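Side-chain contacts in kojibiose phosphorylase (Gut metagenome, PDB 6W0P), which is an enzyme of glycoside hydrolase family 65, built from an N-terminal beta-sandwich domain, a helical catalytic domain and a small C-terminal beta domain: residues E101-L105 with N106-F110; Q312-R315 with Y316-Q320; Y443-E446 with M447-I451; S572-Y576 with D577-R581. All blocks are in the same frame, centred on the assembly; numbering follows the deposited sequence.

The four contacts follow one another along the chain. Contact 1 turns between two antiparallel sheets of the N-terminal domain. Contact 2, on helix 308-324, is the most central and lies between strand 15-19 of the beta domain and helix 666-680, touching both; its centre is about 33 Å from that of contact 1. Contacts 3 and 4 belong to the catalytic domain, centres about 39 Å apart, one buried on helix 437-458 and the other in the loop before helix 590-596, against the second subunit. Contacts 1 and 3 are farthest apart, about 58 Å between centres. The four thus mark the bend between two sheets, the join of the domains, the helical interior and the dimer interface.

Contact 1 of 4, residues E101-L105 with N106-F110; sequences EELDL and NKVKF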
loop_
_atom_site.group_PDB
_atom_site.type_symbol
_atom_site.label_atom_id
_atom_site.label_comp_id
_atom_site.label_asym_id
_atom_site.label_seq_id
_atom_site.Cartn_x
_atom_site.Cartn_y
_atom_site.Cartn_z
ATOM N N GLU A 101 -14.391 -4.723 50.245
ATOM C CA GLU A 101 -13.180 -4.219 49.528
ATOM C C GLU A 101 -12.649 -5.334 48.622
ATOM O O GLU A 101 -12.359 -6.435 49.150
ATOM C CB GLU A 101 -12.101 -3.750 50.504
ATOM C CG GLU A 101 -10.825 -3.315 49.811
ATOM C CD GLU A 101 -9.673 -2.960 50.736
ATOM O OE1 GLU A 101 -8.571 -2.703 50.207
ATOM O OE2 GLU A 101 -9.873 -2.946 51.976
ATOM N N GLU A 102 -12.588 -5.085 47.311
ATOM C CA GLU A 102 -12.076 -6.073 46.322
ATOM C C GLU A 102 -10.554 -5.922 46.214
ATOM O O GLU A 102 -10.075 -4.783 46.086
ATOM C CB GLU A 102 -12.703 -5.952 44.932
ATOM C CG GLU A 102 -12.333 -7.150 44.060
ATOM C CD GLU A 102 -12.880 -7.198 42.642
ATOM O OE1 GLU A 102 -13.711 -6.318 42.291
ATOM O OE2 GLU A 102 -12.498 -8.135 41.897
ATOM N N LEU A 103 -9.828 -7.032 46.243
ATOM C CA LEU A 103 -8.365 -7.032 45.969
ATOM C C LEU A 103 -8.115 -6.553 44.527
ATOM O O LEU A 103 -8.608 -7.189 43.569
ATOM C CB LEU A 103 -7.784 -8.426 46.213
ATOM C CG LEU A 103 -6.274 -8.558 46.019
ATOM C CD1 LEU A 103 -5.497 -7.674 46.979
ATOM C CD2 LEU A 103 -5.849 -10.000 46.199
ATOM N N ASP A 104 -7.390 -5.444 44.403
ATOM C CA ASP A 104 -6.920 -4.855 43.124
ATOM C C ASP A 104 -5.692 -4.004 43.448
ATOM O O ASP A 104 -5.873 -2.981 44.162
ATOM C CB ASP A 104 -8.023 -4.011 42.476
ATOM C CG ASP A 104 -7.574 -3.311 41.201
ATOM O OD1 ASP A 104 -6.425 -3.554 40.788
ATOM O OD2 ASP A 104 -8.378 -2.534 40.634
ATOM N N LEU A 105 -4.500 -4.405 42.994
ATOM C CA LEU A 105 -3.225 -3.782 43.462
ATOM C C LEU A 105 -3.063 -2.376 42.872
ATOM O O LEU A 105 -2.214 -1.661 43.364
ATOM C CB LEU A 105 -2.034 -4.673 43.110
ATOM C CG LEU A 105 -1.957 -6.008 43.855
ATOM C CD1 LEU A 105 -0.621 -6.692 43.574
ATOM C CD2 LEU A 105 -2.166 -5.834 45.345
ATOM N N ASN A 106 -3.856 -1.990 41.871
ATOM C CA ASN A 106 -3.894 -0.601 41.330
ATOM C C ASN A 106 -4.657 0.331 42.295
ATOM O O ASN A 106 -4.456 1.536 42.185
ATOM C CB ASN A 106 -4.509 -0.557 39.927
ATOM C CG ASN A 106 -4.373 0.790 39.241
ATOM O OD1 ASN A 106 -3.265 1.284 39.048
ATOM N ND2 ASN A 106 -5.498 1.392 38.873
ATOM N N LYS A 107 -5.466 -0.200 43.217
ATOM C CA LYS A 107 -6.297 0.601 44.161
ATOM C C LYS A 107 -5.891 0.368 45.623
ATOM O O LYS A 107 -5.772 1.343 46.341
ATOM C CB LYS A 107 -7.784 0.296 43.941
ATOM C CG LYS A 107 -8.354 0.881 42.654
ATOM C CD LYS A 107 -9.828 0.582 42.430
ATOM C CE LYS A 107 -10.287 1.006 41.045
ATOM N NZ LYS A 107 -11.745 0.800 40.849
ATOM N N VAL A 108 -5.677 -0.868 46.060
ATOM C CA VAL A 108 -5.621 -1.199 47.518
ATOM C C VAL A 108 -4.233 -0.867 48.083
ATOM O O VAL A 108 -3.336 -0.532 47.310
ATOM C CB VAL A 108 -6.025 -2.665 47.775
ATOM C CG1 VAL A 108 -7.428 -2.958 47.237
ATOM C CG2 VAL A 108 -5.003 -3.650 47.213
ATOM N N LYS A 109 -4.092 -0.918 49.410
ATOM C CA LYS A 109 -2.788 -0.789 50.109
ATOM C C LYS A 109 -2.206 -2.201 50.264
ATOM O O LYS A 109 -2.948 -3.131 50.666
ATOM C CB LYS A 109 -2.931 -0.070 51.457
ATOM C CG LYS A 109 -2.851 1.448 51.369
ATOM C CD LYS A 109 -3.861 2.165 52.236
ATOM C CE LYS A 109 -4.073 3.606 51.815
ATOM N NZ LYS A 109 -4.892 4.340 52.811
ATOM N N PHE A 110 -0.938 -2.365 49.903
ATOM C CA PHE A 110 -0.231 -3.671 49.957
ATOM C C PHE A 110 1.236 -3.393 50.258
ATOM O O PHE A 110 1.656 -2.260 50.066
ATOM C CB PHE A 110 -0.467 -4.465 48.670
ATOM C CG PHE A 110 0.123 -3.835 47.443
ATOM C CD1 PHE A 110 -0.560 -2.852 46.749
ATOM C CD2 PHE A 110 1.367 -4.236 46.973
ATOM C CE1 PHE A 110 -0.006 -2.275 45.614
ATOM C CE2 PHE A 110 1.921 -3.660 45.843
ATOM C CZ PHE A 110 1.225 -2.692 45.155
#
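F110 takes the first torsion in which CG lies between the backbone N and the carbonyl carbon (chi1 65°), and this folds its ring back beside L105. CD2 of L105 stands over one ring face, nearer the rim than the middle, 4.0 Å from the centroid of the F110 ring: a CH-pi contact. Next along the same ring side, F110 CE1 comes within 3.2 Å of L105 O. D104 has CG opposite its backbone N (chi1 177°), which brings the carboxylate round to the chain ahead. There OD1 of D104 accepts the backbone N-H of N106, N to OD1 3.2 Å, met from well above the carboxylate plane; this is an Asx turn. D104 O takes two more donors, K107 N at 3.0 Å, closing a beta turn with L105 and N106 at its corners, and V108 N at 2.8 Å. The tight turn bends the chain by about a right angle and carries it from edge strand 101-102 of the five-stranded sheet to strand 109-118 of the ten-stranded one, within the galactose mutarotase-like beta-sandwich of the N-terminal domain. S51 OG bonds both D104 OD2 and N106 ND2, and so ties the turn to a neighbouring loop. Inside the bend, V108 CG2 packs 4.0 Å from L105 CD2 and 4.1 Å from L103 CD1. The extended E101 passes V108 CG1 on its way to W130 NE1 and T132 OG1.

Contact 2 of 4, residues Q312-R315 with Y316-Q320; sequences QGIR and YCLFQ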
loop_
_atom_site.group_PDB
_atom_site.type_symbol
_atom_site.label_atom_id
_atom_site.label_comp_id
_atom_site.label_asym_id
_atom_site.label_seq_id
_atom_site.Cartn_x
_atom_site.Cartn_y
_atom_site.Cartn_z
ATOM N N GLN A 312 22.222 -15.234 34.142
ATOM C CA GLN A 312 20.746 -15.160 34.281
ATOM C C GLN A 312 20.141 -15.072 32.886
ATOM O O GLN A 312 19.208 -15.827 32.612
ATOM C CB GLN A 312 20.287 -13.967 35.119
ATOM C CG GLN A 312 18.769 -13.853 35.234
ATOM C CD GLN A 312 18.395 -12.682 36.116
ATOM O OE1 GLN A 312 18.902 -11.572 35.931
ATOM N NE2 GLN A 312 17.532 -12.922 37.106
ATOM N N GLY A 313 20.635 -14.167 32.049
ATOM C CA GLY A 313 20.082 -13.942 30.701
ATOM C C GLY A 313 20.067 -15.223 29.896
ATOM O O GLY A 313 18.950 -15.643 29.432
ATOM N N ILE A 314 21.226 -15.856 29.709
ATOM C CA ILE A 314 21.275 -17.055 28.826
ATOM C C ILE A 314 20.310 -18.132 29.357
ATOM O O ILE A 314 19.675 -18.823 28.536
ATOM C CB ILE A 314 22.694 -17.613 28.632
ATOM C CG1 ILE A 314 22.699 -18.622 27.491
ATOM C CG2 ILE A 314 23.277 -18.218 29.904
ATOM C CD1 ILE A 314 22.080 -18.104 26.223
ATOM N N ARG A 315 20.220 -18.309 30.669
ATOM C CA ARG A 315 19.370 -19.389 31.221
ATOM C C ARG A 315 17.906 -18.978 31.041
ATOM O O ARG A 315 17.078 -19.832 30.690
ATOM C CB ARG A 315 19.783 -19.718 32.655
ATOM C CG ARG A 315 19.254 -21.080 33.070
ATOM C CD ARG A 315 19.776 -21.493 34.418
ATOM N NE ARG A 315 21.073 -22.126 34.312
ATOM C CZ ARG A 315 22.177 -21.763 34.954
ATOM N NH1 ARG A 315 22.191 -20.697 35.750
ATOM N NH2 ARG A 315 23.275 -22.477 34.767
ATOM N N TYR A 316 17.618 -17.682 31.153
ATOM C CA TYR A 316 16.262 -17.178 30.854
ATOM C C TYR A 316 15.933 -17.527 29.396
ATOM O O TYR A 316 14.812 -18.044 29.133
ATOM C CB TYR A 316 16.139 -15.679 31.168
ATOM C CG TYR A 316 14.794 -15.124 30.792
ATOM C CD1 TYR A 316 13.673 -15.365 31.569
ATOM C CD2 TYR A 316 14.626 -14.422 29.617
ATOM C CE1 TYR A 316 12.426 -14.891 31.199
ATOM C CE2 TYR A 316 13.395 -13.918 29.246
ATOM C CZ TYR A 316 12.285 -14.165 30.031
ATOM O OH TYR A 316 11.074 -13.696 29.625
ATOM N N CYS A 317 16.845 -17.201 28.465
ATOM C CA CYS A 317 16.675 -17.449 27.001
ATOM C C CYS A 317 16.443 -18.946 26.738
ATOM O O CYS A 317 15.480 -19.284 26.036
ATOM C CB CYS A 317 17.876 -16.960 26.192
ATOM S SG CYS A 317 18.040 -15.154 26.164
ATOM N N LEU A 318 17.262 -19.829 27.304
ATOM C CA LEU A 318 17.064 -21.292 27.151
ATOM C C LEU A 318 15.669 -21.676 27.697
ATOM O O LEU A 318 14.968 -22.486 27.045
ATOM C CB LEU A 318 18.190 -22.070 27.838
ATOM C CG LEU A 318 19.591 -21.784 27.294
ATOM C CD1 LEU A 318 20.607 -22.766 27.850
ATOM C CD2 LEU A 318 19.621 -21.809 25.772
ATOM N N PHE A 319 15.275 -21.102 28.829
ATOM C CA PHE A 319 13.970 -21.395 29.470
ATOM C C PHE A 319 12.837 -21.108 28.485
ATOM O O PHE A 319 11.960 -21.980 28.311
ATOM C CB PHE A 319 13.835 -20.635 30.788
ATOM C CG PHE A 319 12.490 -20.819 31.440
ATOM C CD1 PHE A 319 12.243 -21.926 32.228
ATOM C CD2 PHE A 319 11.474 -19.912 31.221
ATOM C CE1 PHE A 319 11.000 -22.112 32.804
ATOM C CE2 PHE A 319 10.237 -20.088 31.818
ATOM C CZ PHE A 319 9.999 -21.190 32.597
ATOM N N GLN A 320 12.843 -19.927 27.862
ATOM C CA GLN A 320 11.796 -19.497 26.892
ATOM C C GLN A 320 11.828 -20.344 25.605
ATOM O O GLN A 320 10.755 -20.525 24.973
ATOM C CB GLN A 320 11.942 -18.006 26.572
ATOM C CG GLN A 320 11.594 -17.097 27.745
ATOM C CD GLN A 320 10.169 -17.278 28.229
ATOM O OE1 GLN A 320 9.324 -17.907 27.578
ATOM N NE2 GLN A 320 9.889 -16.723 29.395
#
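Four backbone hydrogen bonds join the two halves of this helical run. Y316 N donates to Q312 O and C317 N to G313 O, while L318 N to I314 O and F319 N to R315 O, both 2.9 Å, continue the series. The polar ends of Q312 and R315 reach outward to partners beyond the helix. R315 runs straight to CD and then bends (chi3 -85°), turning its guanidinium to a salt bridge with D301 and a hydrogen bond with P13 O; the Q312 amide bonds R15 O and E10 O through NE2 and R650 through OE1. Among the second-half residues, Y316 OH accepts a weak bond from Q320 NE2 at 3.3 Å, and it is also hydrogen-bonded to I32 O. CG of Q320 lies 3.8 Å above one face of the Y316 ring, out toward its rim. Residues 312-320 all ride on helix 308-324, which stands between the N-terminal beta domain and the helical domain, an (alpha/alpha)6 barrel in this family. It presents Y316 and Q312 to I16 of strand 15-19, and L318, C317 and I314 to helix 666-680. Along the helix itself the apolar packing is loose: I314 CG1 and L318 CG are 4.4 Å apart, and so are I314 CD1 and C317 CB. Closer approaches are made to backbone oxygens, with L318 CG 3.2 Å from I314 O, F319 CB 3.3 Å from R315 O and Y316 CB 3.3 Å from G313 O.

Contact 3 of 4, residues Y443-E446 with M447-I451; sequences YGIE and MLVEI
Backbone hydrogen bonds of the alpha-helical kind connect Y443 O with M447 N (3.2 Å), G444 O with L448 N, I445 O with V449 N and E446 O with E450 N, so each residue of the first four is paired one turn ahead. Among the acidic side chains, E446 runs out extended with CG opposite its backbone N (chi1 -169°), whereas E450 kinks at chi2 (-65°); the two carboxylates end up on the same flank of the helix. One water spans them and donates to both, 2.6 Å to E446 OE2 and 3.0 Å to E450 OE2. The two oxygens stay 4.8 Å apart, E446 OE2 from E450 OE2. The shared water, K453 in a salt bridge with E450 OE1, Y376 OH hydrogen-bonded to E446 OE1, and long, weak ion pairs of E446 with K517 and E450 with K383 probably offset the like charges. The apolar contact is lighter: I445 CG2 meets V449 CG2 at 4.4 Å, methyl to methyl. Side-chain carbons also rest on backbone oxygens, L448 CG 3.3 Å from G444 O and M447 CG 3.5 Å from Y443 O, after which M447 bends at the sulfur. Around helix 437-458, I445 and V449 pack on helix 513-518, Y443 and M447 on helix 365-376, and M447, L448 and I451 on helix 418-434.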
loop_
_atom_site.group_PDB
_atom_site.type_symbol
_atom_site.label_atom_id
_atom_site.label_comp_id
_atom_site.label_asym_id
_atom_site.label_seq_id
_atom_site.Cartn_x
_atom_site.Cartn_y
_atom_site.Cartn_z
ATOM N N TYR A 443 8.221 -37.353 3.323
ATOM C CA TYR A 443 7.855 -35.909 3.415
ATOM C C TYR A 443 8.811 -34.999 2.630
ATOM O O TYR A 443 8.345 -34.190 1.824
ATOM C CB TYR A 443 7.790 -35.491 4.881
ATOM C CG TYR A 443 6.829 -36.317 5.690
ATOM C CD1 TYR A 443 5.471 -36.263 5.431
ATOM C CD2 TYR A 443 7.274 -37.192 6.669
ATOM C CE1 TYR A 443 4.567 -37.036 6.141
ATOM C CE2 TYR A 443 6.382 -37.964 7.397
ATOM C CZ TYR A 443 5.025 -37.885 7.131
ATOM O OH TYR A 443 4.127 -38.627 7.840
ATOM N N GLY A 444 10.113 -35.114 2.885
ATOM C CA GLY A 444 11.145 -34.156 2.441
ATOM C C GLY A 444 11.131 -33.925 0.947
ATOM O O GLY A 444 11.027 -32.773 0.526
ATOM N N ILE A 445 11.231 -34.997 0.175
ATOM C CA ILE A 445 11.316 -34.947 -1.309
ATOM C C ILE A 445 10.110 -34.165 -1.830
ATOM O O ILE A 445 10.313 -33.250 -2.619
ATOM C CB ILE A 445 11.406 -36.370 -1.880
ATOM C CG1 ILE A 445 12.611 -37.113 -1.301
ATOM C CG2 ILE A 445 11.419 -36.345 -3.409
ATOM C CD1 ILE A 445 12.638 -38.597 -1.616
ATOM N N GLU A 446 8.903 -34.497 -1.368
ATOM C CA GLU A 446 7.661 -33.823 -1.811
ATOM C C GLU A 446 7.795 -32.302 -1.608
ATOM O O GLU A 446 7.532 -31.553 -2.582
ATOM C CB GLU A 446 6.438 -34.367 -1.079
ATOM C CG GLU A 446 5.151 -33.868 -1.712
ATOM C CD GLU A 446 3.890 -34.223 -0.960
ATOM O OE1 GLU A 446 3.959 -35.130 -0.115
ATOM O OE2 GLU A 446 2.848 -33.576 -1.210
ATOM N N MET A 447 8.190 -31.877 -0.402
ATOM C CA MET A 447 8.372 -30.450 -0.024
ATOM C C MET A 447 9.407 -29.803 -0.939
ATOM O O MET A 447 9.183 -28.644 -1.327
ATOM C CB MET A 447 8.851 -30.302 1.420
ATOM C CG MET A 447 7.828 -30.755 2.409
ATOM S SD MET A 447 8.501 -30.831 4.052
ATOM C CE MET A 447 8.202 -29.138 4.567
ATOM N N LEU A 448 10.490 -30.515 -1.255
ATOM C CA LEU A 448 11.605 -29.961 -2.068
ATOM C C LEU A 448 11.154 -29.799 -3.534
ATOM O O LEU A 448 11.572 -28.792 -4.190
ATOM C CB LEU A 448 12.820 -30.880 -1.968
ATOM C CG LEU A 448 13.518 -30.932 -0.608
ATOM C CD1 LEU A 448 14.724 -31.862 -0.680
ATOM C CD2 LEU A 448 13.957 -29.541 -0.144
ATOM N N VAL A 449 10.356 -30.743 -4.058
ATOM C CA VAL A 449 9.884 -30.693 -5.475
ATOM C C VAL A 449 8.908 -29.522 -5.587
ATOM O O VAL A 449 9.033 -28.732 -6.528
ATOM C CB VAL A 449 9.275 -32.036 -5.931
ATOM C CG1 VAL A 449 8.450 -31.899 -7.208
ATOM C CG2 VAL A 449 10.360 -33.085 -6.107
ATOM N N GLU A 450 7.986 -29.409 -4.629
ATOM C CA GLU A 450 6.971 -28.326 -4.630
ATOM C C GLU A 450 7.671 -26.964 -4.542
ATOM O O GLU A 450 7.272 -26.076 -5.314
ATOM C CB GLU A 450 5.944 -28.507 -3.508
ATOM C CG GLU A 450 5.066 -29.740 -3.685
ATOM C CD GLU A 450 4.129 -29.757 -4.887
ATOM O OE1 GLU A 450 4.039 -28.728 -5.593
ATOM O OE2 GLU A 450 3.518 -30.823 -5.132
ATOM N N ILE A 451 8.666 -26.795 -3.655
ATOM C CA ILE A 451 9.377 -25.488 -3.497
ATOM C C ILE A 451 10.133 -25.191 -4.788
ATOM O O ILE A 451 10.027 -24.053 -5.277
ATOM C CB ILE A 451 10.310 -25.455 -2.275
ATOM C CG1 ILE A 451 9.527 -25.536 -0.963
ATOM C CG2 ILE A 451 11.208 -24.230 -2.318
ATOM C CD1 ILE A 451 10.365 -26.026 0.185
HETATM O O HOH W 1 1.930 -31.872 -2.877
#

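Contact 4 of 4, residues S572-Y576 with D577-R581; sequences SHWSY and DRIYR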
loop_
_atom_site.group_PDB
_atom_site.type_symbol
_atom_site.label_atom_id
_atom_site.label_comp_id
_atom_site.label_asym_id
_atom_site.label_seq_id
_atom_site.Cartn_x
_atom_site.Cartn_y
_atom_site.Cartn_z
ATOM N N SER A 572 9.849 6.391 11.268
ATOM C CA SER A 572 9.123 7.442 12.024
ATOM C C SER A 572 9.637 8.838 11.670
ATOM O O SER A 572 8.931 9.809 12.023
ATOM C CB SER A 572 9.223 7.215 13.513
ATOM O OG SER A 572 8.679 5.952 13.860
ATOM N N HIS A 573 10.814 8.958 11.051
ATOM C CA HIS A 573 11.447 10.283 10.805
ATOM C C HIS A 573 11.679 10.545 9.306
ATOM O O HIS A 573 11.604 11.714 8.934
ATOM C CB HIS A 573 12.677 10.478 11.721
ATOM C CG HIS A 573 12.298 10.671 13.162
ATOM N ND1 HIS A 573 11.993 9.601 14.002
ATOM C CD2 HIS A 573 12.113 11.791 13.901
ATOM C CE1 HIS A 573 11.665 10.058 15.194
ATOM N NE2 HIS A 573 11.740 11.396 15.159
ATOM N N TRP A 574 11.894 9.523 8.478
ATOM C CA TRP A 574 12.170 9.658 7.017
ATOM C C TRP A 574 10.893 9.420 6.207
ATOM O O TRP A 574 10.101 8.579 6.604
ATOM C CB TRP A 574 13.286 8.690 6.586
ATOM C CG TRP A 574 14.652 9.116 7.022
ATOM C CD1 TRP A 574 14.931 10.013 8.005
ATOM C CD2 TRP A 574 15.927 8.664 6.521
ATOM N NE1 TRP A 574 16.279 10.172 8.138
ATOM C CE2 TRP A 574 16.919 9.351 7.256
ATOM C CE3 TRP A 574 16.336 7.777 5.512
ATOM C CZ2 TRP A 574 18.279 9.186 7.015
ATOM C CZ3 TRP A 574 17.682 7.616 5.278
ATOM C CH2 TRP A 574 18.635 8.300 6.029
ATOM N N SER A 575 10.702 10.161 5.116
ATOM C CA SER A 575 9.664 9.888 4.096
ATOM C C SER A 575 9.764 8.413 3.693
ATOM O O SER A 575 10.857 7.914 3.496
ATOM C CB SER A 575 9.801 10.791 2.906
ATOM O OG SER A 575 8.621 10.788 2.127
ATOM N N TYR A 576 8.639 7.755 3.540
ATOM C CA TYR A 576 8.546 6.310 3.244
ATOM C C TYR A 576 9.589 5.858 2.205
ATOM O O TYR A 576 10.296 4.883 2.483
ATOM C CB TYR A 576 7.154 5.937 2.740
ATOM C CG TYR A 576 7.076 4.458 2.466
ATOM C CD1 TYR A 576 7.354 3.559 3.484
ATOM C CD2 TYR A 576 6.858 3.955 1.198
ATOM C CE1 TYR A 576 7.333 2.198 3.266
ATOM C CE2 TYR A 576 6.842 2.585 0.962
ATOM C CZ TYR A 576 7.052 1.708 2.007
ATOM O OH TYR A 576 7.038 0.356 1.846
ATOM N N ASP A 577 9.662 6.497 1.036
ATOM C CA ASP A 577 10.512 5.973 -0.077
ATOM C C ASP A 577 12.011 6.142 0.225
ATOM O O ASP A 577 12.824 5.413 -0.382
ATOM C CB ASP A 577 10.163 6.616 -1.414
ATOM C CG ASP A 577 10.724 8.012 -1.564
ATOM O OD1 ASP A 577 10.090 8.962 -1.067
ATOM O OD2 ASP A 577 11.794 8.133 -2.191
ATOM N N ARG A 578 12.392 7.069 1.101
ATOM C CA ARG A 578 13.806 7.528 1.125
ATOM C C ARG A 578 14.776 6.395 1.494
ATOM O O ARG A 578 15.858 6.323 0.879
ATOM C CB ARG A 578 13.964 8.716 2.060
ATOM C CG ARG A 578 15.399 9.184 2.208
ATOM C CD ARG A 578 15.354 10.242 3.278
ATOM N NE ARG A 578 16.664 10.694 3.687
ATOM C CZ ARG A 578 16.854 11.566 4.650
ATOM N NH1 ARG A 578 15.811 12.066 5.295
ATOM N NH2 ARG A 578 18.082 11.973 4.917
ATOM N N ILE A 579 14.444 5.537 2.447
ATOM C CA ILE A 579 15.374 4.450 2.871
ATOM C C ILE A 579 15.724 3.520 1.690
ATOM O O ILE A 579 16.803 2.931 1.717
ATOM C CB ILE A 579 14.826 3.653 4.070
ATOM C CG1 ILE A 579 15.917 2.756 4.682
ATOM C CG2 ILE A 579 13.587 2.843 3.676
ATOM C CD1 ILE A 579 17.183 3.486 5.119
ATOM N N TYR A 580 14.874 3.373 0.680
ATOM C CA TYR A 580 15.083 2.388 -0.415
ATOM C C TYR A 580 16.183 2.840 -1.378
ATOM O O TYR A 580 16.805 1.963 -2.026
ATOM C CB TYR A 580 13.793 2.134 -1.189
ATOM C CG TYR A 580 12.742 1.410 -0.394
ATOM C CD1 TYR A 580 12.921 0.095 -0.019
ATOM C CD2 TYR A 580 11.548 2.017 -0.072
ATOM C CE1 TYR A 580 11.953 -0.595 0.681
ATOM C CE2 TYR A 580 10.558 1.342 0.621
ATOM C CZ TYR A 580 10.764 0.032 1.006
ATOM O OH TYR A 580 9.818 -0.624 1.732
ATOM N N ARG A 581 16.433 4.150 -1.473
ATOM C CA ARG A 581 17.271 4.697 -2.578
ATOM C C ARG A 581 18.637 5.119 -2.035
ATOM O O ARG A 581 19.201 6.099 -2.566
ATOM C CB ARG A 581 16.517 5.798 -3.333
ATOM C CG ARG A 581 15.981 6.924 -2.480
ATOM C CD ARG A 581 15.128 7.869 -3.309
ATOM N NE ARG A 581 14.519 8.898 -2.477
ATOM C CZ ARG A 581 15.093 10.045 -2.089
ATOM N NH1 ARG A 581 16.334 10.348 -2.458
ATOM N NH2 ARG A 581 14.416 10.889 -1.309
HETATM O O HOH W 2 7.837 8.717 0.110
HETATM O O HOH W 3 12.570 5.870 4.642
#
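This is a cation-pi contact at the turn of a loop between helices 522-534 and 590-596, set against the second subunit. The guanidinium of R578 lies flat on one face of W574, planes 3° apart, with R578 CZ 3.5 Å from the centroid of the W574 six-membered ring. An outstretched chain (chi1 176°, fully extended to NE) brings the group there. W574 NE1 bonds E567, while R578 NH1 forms a salt bridge with D390 of the second subunit. From the 3-10 segment Y580 directs its ring edge at the face of Y576, a corner residue of the turn, planes at 77°, and the hydroxyls Y576 OH and Y580 OH are 2.9 Å apart. R578 N donates to S575 O at 3.0 Å, and a water links S575 O to I579 N. A second water joins S575 OG, D577 N and D577 OD1; S575 OG also bonds E388 O of the second subunit, and D577 OD2 holds R581 NE in a salt bridge at 2.8 Å. The arrangement is a beta turn running into a 3-10 turn, carrying a stacked arginine-tryptophan pair and a T-shaped tyrosine pair; R578 and Y576 reach the second subunit, where Y576 meets its W410 edge-to-face.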